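Local coordinates for protein zinc transport transcriptional regulator (Lactococcus lactis subsp. lactis, PDB 5YHY) that probably binds DNA as a zinc-responsive transcriptional regulator of the MarR family, with a winged helix-turn-helix fold, at residues S38-I43 against K73-Q78. The protein carries 1 engineered substitution. Sequence-based numbering, arbitrary orientation.
With ZN (zinc ion), chain B.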
ATOM      1  N   SER A  38      -3.577   7.089 -13.618  1.00 24.32           N
ATOM      2  CA  SER A  38      -3.421   5.777 -14.221  1.00 24.15           C
ATOM      3  C   SER A  38      -4.340   5.612 -15.429  1.00 21.77           C
ATOM      4  O   SER A  38      -3.929   5.064 -16.449  1.00 22.66           O
ATOM      5  CB  SER A  38      -3.640   4.667 -13.186  1.00 30.84           C
ATOM      6  OG  SER A  38      -4.945   4.711 -12.660  1.00 34.75           O
ATOM      7  N   THR A  39      -5.577   6.105 -15.332  1.00 23.22           N
ATOM      8  CA  THR A  39      -6.488   6.002 -16.464  1.00 21.04           C
ATOM      9  C   THR A  39      -5.902   6.733 -17.677  1.00 18.84           C
ATOM     10  O   THR A  39      -5.934   6.226 -18.795  1.00 19.62           O
ATOM     11  CB  THR A  39      -7.889   6.556 -16.136  1.00 24.08           C
ATOM     12  OG1 THR A  39      -8.500   5.726 -15.140  1.00 25.89           O
ATOM     13  CG2 THR A  39      -8.767   6.566 -17.372  1.00 23.23           C
ATOM     14  N   GLN A  40      -5.359   7.922 -17.447  1.00 21.13           N
ATOM     15  CA  GLN A  40      -4.749   8.671 -18.534  1.00 20.22           C
ATOM     16  C   GLN A  40      -3.590   7.896 -19.164  1.00 19.99           C
ATOM     17  O   GLN A  40      -3.492   7.813 -20.389  1.00 18.87           O
ATOM     18  CB  GLN A  40      -4.301  10.051 -18.037  1.00 21.79           C
ATOM     19  CG  GLN A  40      -5.496  10.925 -17.682  1.00 21.90           C
ATOM     20  CD  GLN A  40      -5.170  12.050 -16.722  1.00 27.17           C
ATOM     21  OE1 GLN A  40      -4.006  12.377 -16.493  1.00 26.59           O
ATOM     22  NE2 GLN A  40      -6.213  12.653 -16.154  1.00 27.07           N
ATOM     23  N   GLU A  41      -2.735   7.309 -18.325  1.00 20.36           N
ATOM     24  CA  GLU A  41      -1.601   6.539 -18.822  1.00 20.79           C
ATOM     25  C   GLU A  41      -2.093   5.352 -19.635  1.00 19.78           C
ATOM     26  O   GLU A  41      -1.508   4.994 -20.655  1.00 19.79           O
ATOM     27  CB  GLU A  41      -0.736   6.022 -17.662  1.00 23.24           C
ATOM     28  CG  GLU A  41      -0.087   7.098 -16.808  1.00 25.27           C
ATOM     29  CD  GLU A  41       1.303   7.477 -17.280  1.00 28.26           C
ATOM     30  OE1 GLU A  41       1.652   7.188 -18.440  1.00 28.27           O
ATOM     31  OE2 GLU A  41       2.053   8.075 -16.476  1.00 31.06           O
ATOM     32  N   HIS A  42      -3.176   4.733 -19.178  1.00 18.32           N
ATOM     33  CA  HIS A  42      -3.669   3.539 -19.846  1.00 17.04           C
ATOM     34  C   HIS A  42      -4.359   3.838 -21.168  1.00 18.48           C
ATOM     35  O   HIS A  42      -4.290   3.034 -22.088  1.00 18.86           O
ATOM     36  CB  HIS A  42      -4.539   2.719 -18.902  1.00 17.82           C
ATOM     37  CG  HIS A  42      -3.794   2.261 -17.696  1.00 21.93           C
ATOM     38  ND1 HIS A  42      -4.420   1.729 -16.590  1.00 22.49           N
ATOM     39  CD2 HIS A  42      -2.470   2.275 -17.408  1.00 22.54           C
ATOM     40  CE1 HIS A  42      -3.516   1.425 -15.677  1.00 25.46           C
ATOM     41  NE2 HIS A  42      -2.324   1.753 -16.147  1.00 21.25           N
ATOM     42  N   ILE A  43      -4.984   5.007 -21.272  1.00 18.78           N
ATOM     43  CA  ILE A  43      -5.501   5.426 -22.563  1.00 20.40           C
ATOM     44  C   ILE A  43      -4.353   5.575 -23.556  1.00 18.33           C
ATOM     45  O   ILE A  43      -4.443   5.116 -24.692  1.00 18.94           O
ATOM     46  CB  ILE A  43      -6.307   6.726 -22.450  1.00 17.74           C
ATOM     47  CG1 ILE A  43      -7.627   6.434 -21.712  1.00 20.45           C
ATOM     48  CG2 ILE A  43      -6.575   7.321 -23.846  1.00 19.40           C
ATOM     49  CD1 ILE A  43      -8.520   7.637 -21.563  1.00 23.00           C
ATOM     50  N   LYS A  73     -10.203  14.560 -21.943  1.00 21.11           N
ATOM     51  CA  LYS A  73     -10.175  16.015 -21.892  1.00 23.74           C
ATOM     52  C   LYS A  73      -8.806  16.471 -21.408  1.00 25.54           C
ATOM     53  O   LYS A  73      -8.192  17.357 -21.994  1.00 25.29           O
ATOM     54  CB  LYS A  73     -11.267  16.549 -20.970  1.00 27.68           C
ATOM     55  CG  LYS A  73     -11.308  18.071 -20.878  1.00 33.00           C
ATOM     56  CD  LYS A  73     -12.530  18.533 -20.094  1.00 38.56           C
ATOM     57  CE  LYS A  73     -12.534  20.044 -19.908  1.00 46.94           C
ATOM     58  NZ  LYS A  73     -11.502  20.477 -18.926  1.00 47.94           N
ATOM     59  N   LYS A  74      -8.328  15.856 -20.334  1.00 24.06           N
ATOM     60  CA  LYS A  74      -7.028  16.213 -19.777  1.00 25.63           C
ATOM     61  C   LYS A  74      -5.876  15.882 -20.721  1.00 25.07           C
ATOM     62  O   LYS A  74      -4.953  16.680 -20.881  1.00 25.00           O
ATOM     63  CB  LYS A  74      -6.809  15.528 -18.429  1.00 28.14           C
ATOM     64  CG  LYS A  74      -5.499  15.923 -17.756  1.00 33.82           C
ATOM     65  CD  LYS A  74      -5.480  17.412 -17.437  1.00 38.26           C
ATOM     66  CE  LYS A  74      -4.288  17.777 -16.565  1.00 43.04           C
ATOM     67  NZ  LYS A  74      -4.352  19.189 -16.097  1.00 47.63           N
ATOM     68  N   LEU A  75      -5.916  14.706 -21.343  1.00 21.45           N
ATOM     69  CA  LEU A  75      -4.867  14.328 -22.281  1.00 21.62           C
ATOM     70  C   LEU A  75      -4.809  15.269 -23.482  1.00 22.64           C
ATOM     71  O   LEU A  75      -3.725  15.613 -23.970  1.00 22.98           O
ATOM     72  CB  LEU A  75      -5.061  12.893 -22.764  1.00 21.50           C
ATOM     73  CG  LEU A  75      -4.785  11.833 -21.701  1.00 21.94           C
ATOM     74  CD1 LEU A  75      -5.249  10.483 -22.224  1.00 20.43           C
ATOM     75  CD2 LEU A  75      -3.297  11.806 -21.360  1.00 23.48           C
ATOM     76  N   GLN A  76      -5.975  15.676 -23.959  1.00 22.42           N
ATOM     77  CA  GLN A  76      -6.039  16.573 -25.104  1.00 21.44           C
ATOM     78  C   GLN A  76      -5.503  17.956 -24.732  1.00 25.04           C
ATOM     79  O   GLN A  76      -4.772  18.577 -25.509  1.00 25.41           O
ATOM     80  CB  GLN A  76      -7.475  16.653 -25.618  1.00 23.39           C
ATOM     81  CG  GLN A  76      -7.665  17.535 -26.840  1.00 24.00           C
ATOM     82  CD  GLN A  76      -9.107  17.536 -27.284  1.00 26.08           C
ATOM     83  OE1 GLN A  76     -10.013  17.651 -26.456  1.00 26.94           O
ATOM     84  NE2 GLN A  76      -9.338  17.383 -28.589  1.00 24.36           N
ATOM     85  N   GLU A  77      -5.853  18.425 -23.540  1.00 25.01           N
ATOM     86  CA  GLU A  77      -5.338  19.701 -23.022  1.00 27.59           C
ATOM     87  C   GLU A  77      -3.814  19.707 -22.952  1.00 29.58           C
ATOM     88  O   GLU A  77      -3.169  20.719 -23.255  1.00 30.55           O
ATOM     89  CB  GLU A  77      -5.932  20.004 -21.645  1.00 29.35           C
ATOM     90  CG  GLU A  77      -7.421  20.303 -21.686  1.00 33.90           C
ATOM     91  CD  GLU A  77      -8.061  20.416 -20.310  1.00 38.79           C
ATOM     92  OE1 GLU A  77      -7.467  19.940 -19.314  1.00 39.24           O
ATOM     93  OE2 GLU A  77      -9.174  20.979 -20.231  1.00 42.19           O
ATOM     94  N   GLN A  78      -3.242  18.574 -22.551  1.00 27.44           N
ATOM     95  CA  GLN A  78      -1.792  18.416 -22.483  1.00 28.10           C
ATOM     96  C   GLN A  78      -1.175  18.083 -23.844  1.00 26.08           C
ATOM     97  O   GLN A  78       0.021  17.802 -23.941  1.00 28.60           O
ATOM     98  CB  GLN A  78      -1.431  17.332 -21.457  1.00 27.06           C
ATOM     99  CG  GLN A  78      -1.876  17.658 -20.039  1.00 32.00           C
ATOM    100  CD  GLN A  78      -1.177  18.883 -19.479  1.00 41.48           C
ATOM    101  OE1 GLN A  78       0.047  19.004 -19.565  1.00 47.25           O
ATOM    102  NE2 GLN A  78      -1.950  19.804 -18.914  1.00 44.76           N
TER
HETATM  103 ZN    ZN B 201      -0.431   1.704 -15.396  1.00 22.57          ZN
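Leu75 carries the apolar part of this contact, reaching from helix 65-77 to helix 38-49, where both its methyls sit against Gln40 and CD1 also reaches Ile43. CD2 rests against the first methylene of Gln40, CB, at 3.9 Å. CD1 lies 3.7 Å from the Gln40 backbone O and meets Ile43 CG2 at 3.8 Å. Beyond Leu75 the isoleucine also packs on Ala71 and Leu72 of the same helix and on Ile57 and Leu61 of helix 54-61. An alanine in place of Leu75 removes CG and both methyls and would probably open a gap beside Gln40 CB and Ile43 CG2, though Ile43 would keep its other neighbours.

The polar end of Gln40 takes part through van der Waals contact. Its chain runs extended beyond CG (chi2 158°), bringing the amide alongside the start of the Lys74 side chain, with NE2 3.7 Å from Lys74 CG. OE1 accepts a hydrogen bond from the backbone N of Thr37, just before the helix, which should hold the amide's rotation. Lys74 bends at chi2 (63°), and its ammonium end leads away from helix 38-49.

The metal chemistry sits on another side of helix 38-49. His42 NE2 binds the zinc ion at 2.0 Å, with Glu24, His108 and His112 completing the site, while Ser38 O lies above one face of the imidazole, toward its rim.

The two short helical segments cross at -68°, their axes 10.4 Å apart. By the MarR topology helix 65-77 is probably the recognition helix, so its seat beside a zinc-ligand helix is consistent with metal binding being felt at the DNA-binding surface. Between the two segments the contact is van der Waals alone, resting on shape rather than polar bonds.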